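Side-chain contacts in AMP-dependent synthetase and ligase (PDB 6QSR), which forms a dehydratase heterocomplex with a FabA/FabZ-type partner and takes part in making aryl polyene pigments on a type II polyketide synthase: residues A[6-11]-A[53-58]; A[24-29]-A[45-50]; A[82-87]-A[91-96]. All coordinates share one frame; numbering follows the deposited sequence.

In the fold
Helix 41-56, the central helix of the hot dog fold, relates the three contacts. Interactions 1 and 2 use it directly, at its C-terminal end and its middle, whereas interaction 3 lies in the sheet that the helix packs against, where V48 and L56 reach the apolar side of the hairpin. Interaction 2 is buried throughout, and water and the chain start serve its polar groups. Interaction 1 lies nearer the surface and is a loose touch of long polar side chains on leucine. Interaction 3 combines both settings: regular backbone hydrogen bonding joins two strands with a buried apolar face and a more exposed polar one. Only interaction 2 has partner-chain residues close to its touching side chains.

Interaction 1: A[6-11]-A[53-58]; sequences IHREQP and QTLLAP
The C-terminal end of the central helix of the hot dog fold, widened here into a pi-type turn, meets strand 4-9, outermost in this chain's sheet, and the residues that follow it; R8 and Q10 reach across to L55 and L56. R8 brings its guanidinium to the leucine obliquely, with NH2 3.5 Å from CD2 of L55. A bend at chi3 (69°) deflects the arginine chain, which still runs on to place NH2 beside the leucine. Its stronger polar tie lies within its own strand, a salt bridge from NE to E5. Q10 starts with CG opposite the backbone N (chi1 -174°) and then runs out extended, so that its amide ends beside L55 and L56. There NE2 lies 3.6 Å from the carbonyl O of L55 and 3.7 Å from CD1 of L56, the glutamine and L56 side chains sliding past each other in opposite directions. The same NE2 makes a weak hydrogen bond to the carbonyl of Q13, which ties the glutamine back toward its own loop. Strand 15-21, next to 4-9 in the sheet, contributes A16, which packs on L55, while L56 continues inward to I84 and W86 of strand 79-87.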
loop_
_atom_site.group_PDB
_atom_site.type_symbol
_atom_site.label_atom_id
_atom_site.label_comp_id
_atom_site.label_asym_id
_atom_site.label_seq_id
_atom_site.Cartn_x
_atom_site.Cartn_y
_atom_site.Cartn_z
ATOM N N ILE A 6 -18.564 -11.982 4.652
ATOM C CA ILE A 6 -19.282 -13.060 5.335
ATOM C C ILE A 6 -20.365 -12.491 6.253
ATOM O O ILE A 6 -21.474 -13.021 6.289
ATOM C CB ILE A 6 -18.310 -13.964 6.143
ATOM C CG1 ILE A 6 -17.215 -14.550 5.233
ATOM C CG2 ILE A 6 -19.059 -15.087 6.862
ATOM C CD1 ILE A 6 -17.715 -15.387 4.070
ATOM N N HIS A 7 -20.038 -11.424 6.986
ATOM C CA HIS A 7 -20.947 -10.830 7.969
ATOM C C HIS A 7 -20.543 -9.384 8.278
ATOM O O HIS A 7 -19.361 -9.045 8.238
ATOM C CB HIS A 7 -20.920 -11.669 9.256
ATOM C CG HIS A 7 -22.035 -11.366 10.212
ATOM N ND1 HIS A 7 -21.814 -11.051 11.536
ATOM C CD2 HIS A 7 -23.378 -11.342 10.039
ATOM C CE1 HIS A 7 -22.973 -10.846 12.136
ATOM N NE2 HIS A 7 -23.938 -11.013 11.250
ATOM N N ARG A 8 -21.525 -8.532 8.563
ATOM C CA ARG A 8 -21.247 -7.212 9.136
ATOM C C ARG A 8 -22.148 -6.918 10.329
ATOM O O ARG A 8 -23.307 -7.340 10.373
ATOM C CB ARG A 8 -21.344 -6.091 8.091
ATOM C CG ARG A 8 -22.729 -5.839 7.504
ATOM C CD ARG A 8 -22.800 -4.537 6.715
ATOM N NE ARG A 8 -22.032 -4.595 5.470
ATOM C CZ ARG A 8 -22.201 -3.791 4.416
ATOM N NH1 ARG A 8 -21.435 -3.961 3.339
ATOM N NH2 ARG A 8 -23.118 -2.820 4.413
ATOM N N GLU A 9 -21.579 -6.204 11.296
ATOM C CA GLU A 9 -22.293 -5.700 12.458
ATOM C C GLU A 9 -21.928 -4.245 12.639
ATOM O O GLU A 9 -20.863 -3.800 12.200
ATOM C CB GLU A 9 -21.885 -6.440 13.728
ATOM C CG GLU A 9 -22.375 -7.868 13.838
ATOM C CD GLU A 9 -21.872 -8.537 15.106
ATOM O OE1 GLU A 9 -22.045 -7.956 16.202
ATOM O OE2 GLU A 9 -21.297 -9.644 15.009
ATOM N N GLN A 10 -22.805 -3.531 13.331
ATOM C CA GLN A 10 -22.642 -2.117 13.597
ATOM C C GLN A 10 -23.270 -1.880 14.977
ATOM O O GLN A 10 -24.437 -1.506 15.065
ATOM C CB GLN A 10 -23.304 -1.319 12.466
ATOM C CG GLN A 10 -23.102 0.187 12.520
ATOM C CD GLN A 10 -23.130 0.874 11.157
ATOM O OE1 GLN A 10 -23.550 0.299 10.152
ATOM N NE2 GLN A 10 -22.679 2.124 11.126
ATOM N N PRO A 11 -22.513 -2.162 16.064
ATOM C CA PRO A 11 -23.051 -2.020 17.429
ATOM C C PRO A 11 -23.300 -0.573 17.881
ATOM O O PRO A 11 -24.060 -0.353 18.827
ATOM C CB PRO A 11 -21.973 -2.677 18.302
ATOM C CG PRO A 11 -20.716 -2.521 17.523
ATOM C CD PRO A 11 -21.125 -2.670 16.086
ATOM N N GLN A 53 -16.293 5.246 4.295
ATOM C CA GLN A 53 -17.052 6.156 3.434
ATOM C C GLN A 53 -18.493 5.701 3.115
ATOM O O GLN A 53 -19.313 6.534 2.729
ATOM C CB GLN A 53 -16.267 6.441 2.143
ATOM C CG GLN A 53 -14.958 7.189 2.389
ATOM C CD GLN A 53 -14.185 7.497 1.115
ATOM O OE1 GLN A 53 -14.060 6.654 0.228
ATOM N NE2 GLN A 53 -13.644 8.708 1.031
ATOM N N THR A 54 -18.801 4.408 3.276
ATOM C CA THR A 54 -20.165 3.889 3.048
ATOM C C THR A 54 -21.016 3.711 4.317
ATOM O O THR A 54 -22.227 3.907 4.264
ATOM C CB THR A 54 -20.154 2.557 2.269
ATOM O OG1 THR A 54 -19.425 1.558 2.996
ATOM C CG2 THR A 54 -19.544 2.755 0.887
ATOM N N LEU A 55 -20.397 3.336 5.436
ATOM C CA LEU A 55 -21.117 3.080 6.691
ATOM C C LEU A 55 -20.963 4.154 7.769
ATOM O O LEU A 55 -21.919 4.421 8.499
ATOM C CB LEU A 55 -20.682 1.743 7.298
ATOM C CG LEU A 55 -20.684 0.491 6.424
ATOM C CD1 LEU A 55 -20.139 -0.678 7.230
ATOM C CD2 LEU A 55 -22.081 0.187 5.900
ATOM N N LEU A 56 -19.773 4.746 7.884
ATOM C CA LEU A 56 -19.397 5.535 9.071
ATOM C C LEU A 56 -19.347 7.041 8.840
ATOM O O LEU A 56 -19.915 7.808 9.626
ATOM C CB LEU A 56 -18.042 5.052 9.614
ATOM C CG LEU A 56 -18.010 4.015 10.750
ATOM C CD1 LEU A 56 -19.081 2.942 10.636
ATOM C CD2 LEU A 56 -16.629 3.378 10.824
ATOM N N ALA A 57 -18.649 7.448 7.782
ATOM C CA ALA A 57 -18.371 8.854 7.498
ATOM C C ALA A 57 -18.675 9.196 6.036
ATOM O O ALA A 57 -17.768 9.562 5.286
ATOM C CB ALA A 57 -16.920 9.167 7.838
ATOM N N PRO A 58 -19.961 9.101 5.627
ATOM C CA PRO A 58 -20.324 9.459 4.247
ATOM C C PRO A 58 -20.031 10.933 3.965
ATOM O O PRO A 58 -20.245 11.776 4.838
ATOM C CB PRO A 58 -21.835 9.166 4.180
ATOM C CG PRO A 58 -22.303 9.181 5.597
ATOM C CD PRO A 58 -21.141 8.689 6.415
#

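Interaction 2: A[24-29]-A[45-50]; sequences PTLDWF and IDWVMH
W28 meets D46 and W47 with one side of its indole, and its course from CB outward describes most of the contact. CB points toward the helix, and CG lies opposite the carbonyl carbon (chi1 -66°), which carries the ring across to helix 41-56. CD1 comes first, 3.9 Å from CZ2 of W47. NE1 follows, 3.7 Å from NE1 of the other indole; the two five-membered rings are steeply inclined, their planes 78° apart, and meet obliquely. Farther round the same edge CZ2 lies 3.9 Å from OD2 of D46, which sits at the ring edge with its carboxylate turned 62° from the indole.

A water lies at the edges of both indoles, in their planes. It donates to OD2 of D46 at 2.6 Å and accepts weakly from both tryptophans, at 2.9 Å from NE1 of W47 and 3.4 Å from NE1 of W28. Each indole N-H also has the carbonyl of M1 as its stronger partner, so the chain start and the water serve both nitrogens together. D46 is further held by K2, through a salt bridge to OD2, and by W77 of the partner FabA/FabZ-type chain, whose NE1 bonds to OD1. L26 packs beside the indoles, with CD2 4.0 Å from CZ2 of W47 at that ring's edge.

The contact thus fastens the loop after strand 15-21 to the middle of the helix. From there W47 reaches Y97 of strand 92-99, and F78 of the FabA/FabZ chain packs on W28 and D46.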
loop_
_atom_site.group_PDB
_atom_site.type_symbol
_atom_site.label_atom_id
_atom_site.label_comp_id
_atom_site.label_asym_id
_atom_site.label_seq_id
_atom_site.Cartn_x
_atom_site.Cartn_y
_atom_site.Cartn_z
ATOM N N PRO A 24 -8.529 -16.982 -3.307
ATOM C CA PRO A 24 -7.362 -17.043 -4.215
ATOM C C PRO A 24 -7.450 -16.231 -5.510
ATOM O O PRO A 24 -6.406 -15.839 -6.042
ATOM C CB PRO A 24 -7.276 -18.530 -4.565
ATOM C CG PRO A 24 -7.828 -19.221 -3.372
ATOM C CD PRO A 24 -8.871 -18.316 -2.777
ATOM N N THR A 25 -8.663 -16.004 -6.022
ATOM C CA THR A 25 -8.857 -15.295 -7.290
ATOM C C THR A 25 -9.005 -13.779 -7.136
ATOM O O THR A 25 -9.143 -13.072 -8.133
ATOM C CB THR A 25 -10.074 -15.845 -8.054
ATOM O OG1 THR A 25 -11.267 -15.631 -7.289
ATOM C CG2 THR A 25 -9.892 -17.327 -8.327
ATOM N N LEU A 26 -8.984 -13.290 -5.898
ATOM C CA LEU A 26 -8.961 -11.851 -5.617
ATOM C C LEU A 26 -7.790 -11.194 -6.360
ATOM O O LEU A 26 -6.639 -11.627 -6.229
ATOM C CB LEU A 26 -8.843 -11.629 -4.109
ATOM C CG LEU A 26 -8.898 -10.205 -3.558
ATOM C CD1 LEU A 26 -10.287 -9.620 -3.769
ATOM C CD2 LEU A 26 -8.533 -10.213 -2.079
ATOM N N ASP A 27 -8.094 -10.162 -7.147
ATOM C CA ASP A 27 -7.119 -9.619 -8.112
ATOM C C ASP A 27 -5.877 -8.945 -7.498
ATOM O O ASP A 27 -4.834 -8.885 -8.147
ATOM C CB ASP A 27 -7.782 -8.725 -9.186
ATOM C CG ASP A 27 -8.816 -7.767 -8.622
ATOM O OD1 ASP A 27 -8.906 -7.626 -7.383
ATOM O OD2 ASP A 27 -9.553 -7.162 -9.429
ATOM N N TRP A 28 -5.983 -8.483 -6.248
ATOM C CA TRP A 28 -4.829 -8.012 -5.460
ATOM C C TRP A 28 -3.656 -8.995 -5.391
ATOM O O TRP A 28 -2.503 -8.576 -5.305
ATOM C CB TRP A 28 -5.250 -7.717 -4.015
ATOM C CG TRP A 28 -6.193 -6.579 -3.847
ATOM C CD1 TRP A 28 -7.521 -6.649 -3.546
ATOM C CD2 TRP A 28 -5.877 -5.189 -3.957
ATOM N NE1 TRP A 28 -8.054 -5.383 -3.456
ATOM C CE2 TRP A 28 -7.064 -4.469 -3.701
ATOM C CE3 TRP A 28 -4.702 -4.482 -4.238
ATOM C CZ2 TRP A 28 -7.113 -3.068 -3.730
ATOM C CZ3 TRP A 28 -4.748 -3.087 -4.264
ATOM C CH2 TRP A 28 -5.947 -2.400 -4.011
ATOM N N PHE A 29 -3.957 -10.294 -5.378
ATOM C CA PHE A 29 -2.924 -11.334 -5.329
ATOM C C PHE A 29 -2.220 -11.569 -6.664
ATOM O O PHE A 29 -1.136 -12.140 -6.673
ATOM C CB PHE A 29 -3.517 -12.665 -4.848
ATOM C CG PHE A 29 -4.064 -12.626 -3.451
ATOM C CD1 PHE A 29 -3.238 -12.335 -2.367
ATOM C CD2 PHE A 29 -5.398 -12.919 -3.210
ATOM C CE1 PHE A 29 -3.741 -12.319 -1.075
ATOM C CE2 PHE A 29 -5.908 -12.890 -1.922
ATOM C CZ PHE A 29 -5.079 -12.594 -0.854
ATOM N N ILE A 45 -5.924 -0.924 3.546
ATOM C CA ILE A 45 -6.322 0.488 3.687
ATOM C C ILE A 45 -7.529 0.787 2.783
ATOM O O ILE A 45 -8.479 1.470 3.210
ATOM C CB ILE A 45 -5.141 1.437 3.413
ATOM C CG1 ILE A 45 -4.061 1.236 4.484
ATOM C CG2 ILE A 45 -5.585 2.898 3.428
ATOM C CD1 ILE A 45 -2.681 1.634 4.041
ATOM N N ASP A 46 -7.494 0.246 1.561
ATOM C CA ASP A 46 -8.558 0.439 0.570
ATOM C C ASP A 46 -9.935 0.034 1.126
ATOM O O ASP A 46 -10.886 0.795 1.016
ATOM C CB ASP A 46 -8.224 -0.309 -0.733
ATOM C CG ASP A 46 -9.099 0.116 -1.904
ATOM O OD1 ASP A 46 -8.967 1.262 -2.376
ATOM O OD2 ASP A 46 -9.905 -0.704 -2.375
ATOM N N TRP A 47 -10.021 -1.132 1.773
ATOM C CA TRP A 47 -11.290 -1.623 2.320
ATOM C C TRP A 47 -11.745 -0.836 3.554
ATOM O O TRP A 47 -12.927 -0.547 3.701
ATOM C CB TRP A 47 -11.206 -3.121 2.646
ATOM C CG TRP A 47 -10.768 -3.963 1.485
ATOM C CD1 TRP A 47 -10.919 -3.682 0.153
ATOM C CD2 TRP A 47 -10.116 -5.234 1.556
ATOM N NE1 TRP A 47 -10.376 -4.695 -0.610
ATOM C CE2 TRP A 47 -9.884 -5.663 0.227
ATOM C CE3 TRP A 47 -9.694 -6.051 2.614
ATOM C CZ2 TRP A 47 -9.251 -6.881 -0.072
ATOM C CZ3 TRP A 47 -9.056 -7.264 2.313
ATOM C CH2 TRP A 47 -8.841 -7.657 0.982
ATOM N N VAL A 48 -10.809 -0.475 4.422
ATOM C CA VAL A 48 -11.102 0.445 5.525
ATOM C C VAL A 48 -11.792 1.704 4.994
ATOM O O VAL A 48 -12.842 2.103 5.500
ATOM C CB VAL A 48 -9.842 0.779 6.355
ATOM C CG1 VAL A 48 -10.077 1.972 7.277
ATOM C CG2 VAL A 48 -9.437 -0.432 7.184
ATOM N N MET A 49 -11.239 2.290 3.945
ATOM C CA MET A 49 -11.850 3.478 3.336
ATOM C C MET A 49 -13.229 3.218 2.709
ATOM O O MET A 49 -14.089 4.091 2.773
ATOM C CB MET A 49 -10.903 4.099 2.314
ATOM C CG MET A 49 -9.614 4.624 2.930
ATOM S SD MET A 49 -9.821 5.973 4.110
ATOM C CE MET A 49 -10.967 7.025 3.214
ATOM N N HIS A 50 -13.437 2.036 2.120
ATOM C CA HIS A 50 -14.737 1.671 1.532
ATOM C C HIS A 50 -15.835 1.578 2.589
ATOM O O HIS A 50 -16.909 2.146 2.421
ATOM C CB HIS A 50 -14.666 0.341 0.765
ATOM C CG HIS A 50 -16.010 -0.200 0.373
ATOM N ND1 HIS A 50 -16.787 0.374 -0.610
ATOM C CD2 HIS A 50 -16.728 -1.242 0.858
ATOM C CE1 HIS A 50 -17.918 -0.302 -0.727
ATOM N NE2 HIS A 50 -17.906 -1.288 0.151
HETATM O O HOH W 1 -10.568 -3.117 -3.000
#

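Interaction 3: A[82-87]-A[91-96]; sequences LKINWD and HLLTFR
I84 and L93 form the apolar centre, with CG2 of the isoleucine only 3.3 Å from CD1 of the leucine, tighter than usual carbon packing. The same CD1 lies 4.0 Å from CB of W86, so one leucine branch touches both I84 and W86 of the opposite strand. The W86 indole, with CG opposite the backbone N (chi1 168°), is laid along the neighbouring backbone: CE3 comes 3.4 Å from the carbonyl O of L92. L82 and F95 extend this face. Helix 41-56 covers it, with V48 against L82 and F95 and A52 against L93.

The backbones run antiparallel, their axes at 166°. Paired N-H to C=O bonds in both directions link K83 with R96, N85 with T94 and D87 with L92, and the non-hydrogen-bonded pairs I84-F95 and W86-L93 lie between them.

On the other face, N85 and T94 stand side by side, pointing the same way, with CB of N85 3.3 Å from OG1 of T94. A water lies beside them, its O 2.9 Å from OG1 of T94 and 3.0 Å from the carbonyl O of N85. The same water O is 2.8 Å from the carbonyl O of L92. The N85 amide is held through ND2, which bonds to E15 of the adjoining strand. Farther along, NZ of K83 and NH1 of R96 approach to 4.7 Å, a pair of like charges probably eased by the salt bridge from R96 to D98.

At the turn H91 and L92 both face D87, H91 taking a left-handed backbone conformation. This G1 beta bulge lies beside the turn of a beta hairpin whose apolar face packs on the central helix, as in hot dog folds.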
loop_
_atom_site.group_PDB
_atom_site.type_symbol
_atom_site.label_atom_id
_atom_site.label_comp_id
_atom_site.label_asym_id
_atom_site.label_seq_id
_atom_site.Cartn_x
_atom_site.Cartn_y
_atom_site.Cartn_z
ATOM N N LEU A 82 -12.391 -7.257 10.662
ATOM C CA LEU A 82 -12.028 -5.840 10.532
ATOM C C LEU A 82 -12.886 -5.000 11.462
ATOM O O LEU A 82 -14.098 -4.990 11.318
ATOM C CB LEU A 82 -12.238 -5.379 9.090
ATOM C CG LEU A 82 -12.065 -3.888 8.781
ATOM C CD1 LEU A 82 -10.726 -3.369 9.279
ATOM C CD2 LEU A 82 -12.232 -3.661 7.288
ATOM N N LYS A 83 -12.241 -4.278 12.376
ATOM C CA LYS A 83 -12.899 -3.418 13.350
ATOM C C LYS A 83 -12.515 -1.991 12.987
ATOM O O LYS A 83 -11.330 -1.709 12.846
ATOM C CB LYS A 83 -12.393 -3.786 14.747
ATOM C CG LYS A 83 -12.752 -2.843 15.894
ATOM C CD LYS A 83 -11.561 -2.717 16.843
ATOM C CE LYS A 83 -11.904 -2.018 18.147
ATOM N NZ LYS A 83 -10.976 -2.475 19.223
ATOM N N ILE A 84 -13.511 -1.118 12.804
ATOM C CA ILE A 84 -13.289 0.294 12.449
ATOM C C ILE A 84 -14.077 1.189 13.401
ATOM O O ILE A 84 -15.250 0.920 13.678
ATOM C CB ILE A 84 -13.741 0.628 11.003
ATOM C CG1 ILE A 84 -13.067 -0.278 9.968
ATOM C CG2 ILE A 84 -13.400 2.075 10.666
ATOM C CD1 ILE A 84 -13.778 -0.303 8.632
ATOM N N ASN A 85 -13.434 2.257 13.868
ATOM C CA ASN A 85 -14.067 3.260 14.714
ATOM C C ASN A 85 -13.844 4.627 14.072
ATOM O O ASN A 85 -12.714 4.964 13.703
ATOM C CB ASN A 85 -13.456 3.209 16.111
ATOM C CG ASN A 85 -14.098 4.191 17.075
ATOM O OD1 ASN A 85 -13.823 5.397 17.043
ATOM N ND2 ASN A 85 -14.944 3.675 17.954
ATOM N N TRP A 86 -14.928 5.391 13.927
ATOM C CA TRP A 86 -14.881 6.752 13.395
ATOM C C TRP A 86 -15.159 7.735 14.527
ATOM O O TRP A 86 -16.216 7.668 15.163
ATOM C CB TRP A 86 -15.904 6.891 12.264
ATOM C CG TRP A 86 -16.174 8.288 11.795
ATOM C CD1 TRP A 86 -17.393 8.893 11.699
ATOM C CD2 TRP A 86 -15.212 9.240 11.332
ATOM N NE1 TRP A 86 -17.250 10.169 11.204
ATOM C CE2 TRP A 86 -15.921 10.409 10.978
ATOM C CE3 TRP A 86 -13.815 9.225 11.194
ATOM C CZ2 TRP A 86 -15.284 11.547 10.478
ATOM C CZ3 TRP A 86 -13.180 10.358 10.704
ATOM C CH2 TRP A 86 -13.919 11.509 10.359
ATOM N N ASP A 87 -14.199 8.624 14.785
ATOM C CA ASP A 87 -14.337 9.679 15.789
ATOM C C ASP A 87 -14.432 11.002 15.026
ATOM O O ASP A 87 -13.423 11.571 14.607
ATOM C CB ASP A 87 -13.156 9.661 16.763
ATOM C CG ASP A 87 -13.394 10.518 17.997
ATOM O OD1 ASP A 87 -14.078 11.551 17.888
ATOM O OD2 ASP A 87 -12.890 10.159 19.085
ATOM N N HIS A 91 -11.682 13.877 13.720
ATOM C CA HIS A 91 -11.442 13.600 12.287
ATOM C C HIS A 91 -10.725 12.254 12.081
ATOM O O HIS A 91 -10.049 12.063 11.067
ATOM C CB HIS A 91 -10.628 14.724 11.616
ATOM C CG HIS A 91 -11.207 16.095 11.780
ATOM N ND1 HIS A 91 -12.245 16.377 12.642
ATOM C CD2 HIS A 91 -10.870 17.274 11.207
ATOM C CE1 HIS A 91 -12.531 17.665 12.583
ATOM N NE2 HIS A 91 -11.712 18.234 11.719
ATOM N N LEU A 92 -10.915 11.313 13.013
ATOM C CA LEU A 92 -10.008 10.172 13.164
ATOM C C LEU A 92 -10.709 8.833 12.995
ATOM O O LEU A 92 -11.662 8.513 13.711
ATOM C CB LEU A 92 -9.335 10.227 14.536
ATOM C CG LEU A 92 -8.222 9.227 14.849
ATOM C CD1 LEU A 92 -6.990 9.515 14.008
ATOM C CD2 LEU A 92 -7.883 9.261 16.334
ATOM N N LEU A 93 -10.205 8.066 12.033
ATOM C CA LEU A 93 -10.659 6.730 11.728
ATOM C C LEU A 93 -9.564 5.777 12.202
ATOM O O LEU A 93 -8.399 5.909 11.796
ATOM C CB LEU A 93 -10.856 6.610 10.217
ATOM C CG LEU A 93 -11.496 5.376 9.604
ATOM C CD1 LEU A 93 -12.966 5.271 10.004
ATOM C CD2 LEU A 93 -11.350 5.431 8.084
ATOM N N THR A 94 -9.940 4.830 13.056
ATOM C CA THR A 94 -9.017 3.839 13.590
ATOM C C THR A 94 -9.496 2.473 13.164
ATOM O O THR A 94 -10.704 2.241 13.070
ATOM C CB THR A 94 -8.929 3.928 15.120
ATOM O OG1 THR A 94 -10.244 3.925 15.667
ATOM C CG2 THR A 94 -8.264 5.220 15.527
ATOM N N PHE A 95 -8.550 1.580 12.885
ATOM C CA PHE A 95 -8.880 0.230 12.408
ATOM C C PHE A 95 -7.912 -0.826 12.905
ATOM O O PHE A 95 -6.770 -0.540 13.261
ATOM C CB PHE A 95 -8.959 0.158 10.871
ATOM C CG PHE A 95 -7.628 0.266 10.179
ATOM C CD1 PHE A 95 -7.101 1.511 9.847
ATOM C CD2 PHE A 95 -6.896 -0.869 9.851
ATOM C CE1 PHE A 95 -5.873 1.621 9.208
ATOM C CE2 PHE A 95 -5.659 -0.760 9.212
ATOM C CZ PHE A 95 -5.151 0.485 8.892
ATOM N N ARG A 96 -8.385 -2.064 12.871
ATOM C CA ARG A 96 -7.584 -3.196 13.265
ATOM C C ARG A 96 -8.104 -4.382 12.463
ATOM O O ARG A 96 -9.316 -4.545 12.329
ATOM C CB ARG A 96 -7.715 -3.400 14.780
ATOM C CG ARG A 96 -7.029 -4.626 15.351
ATOM C CD ARG A 96 -7.298 -4.746 16.847
ATOM N NE ARG A 96 -6.685 -5.954 17.407
ATOM C CZ ARG A 96 -6.968 -6.492 18.598
ATOM N NH1 ARG A 96 -7.877 -5.948 19.411
ATOM N NH2 ARG A 96 -6.331 -7.597 18.983
HETATM O O HOH W 2 -11.331 6.632 15.820
#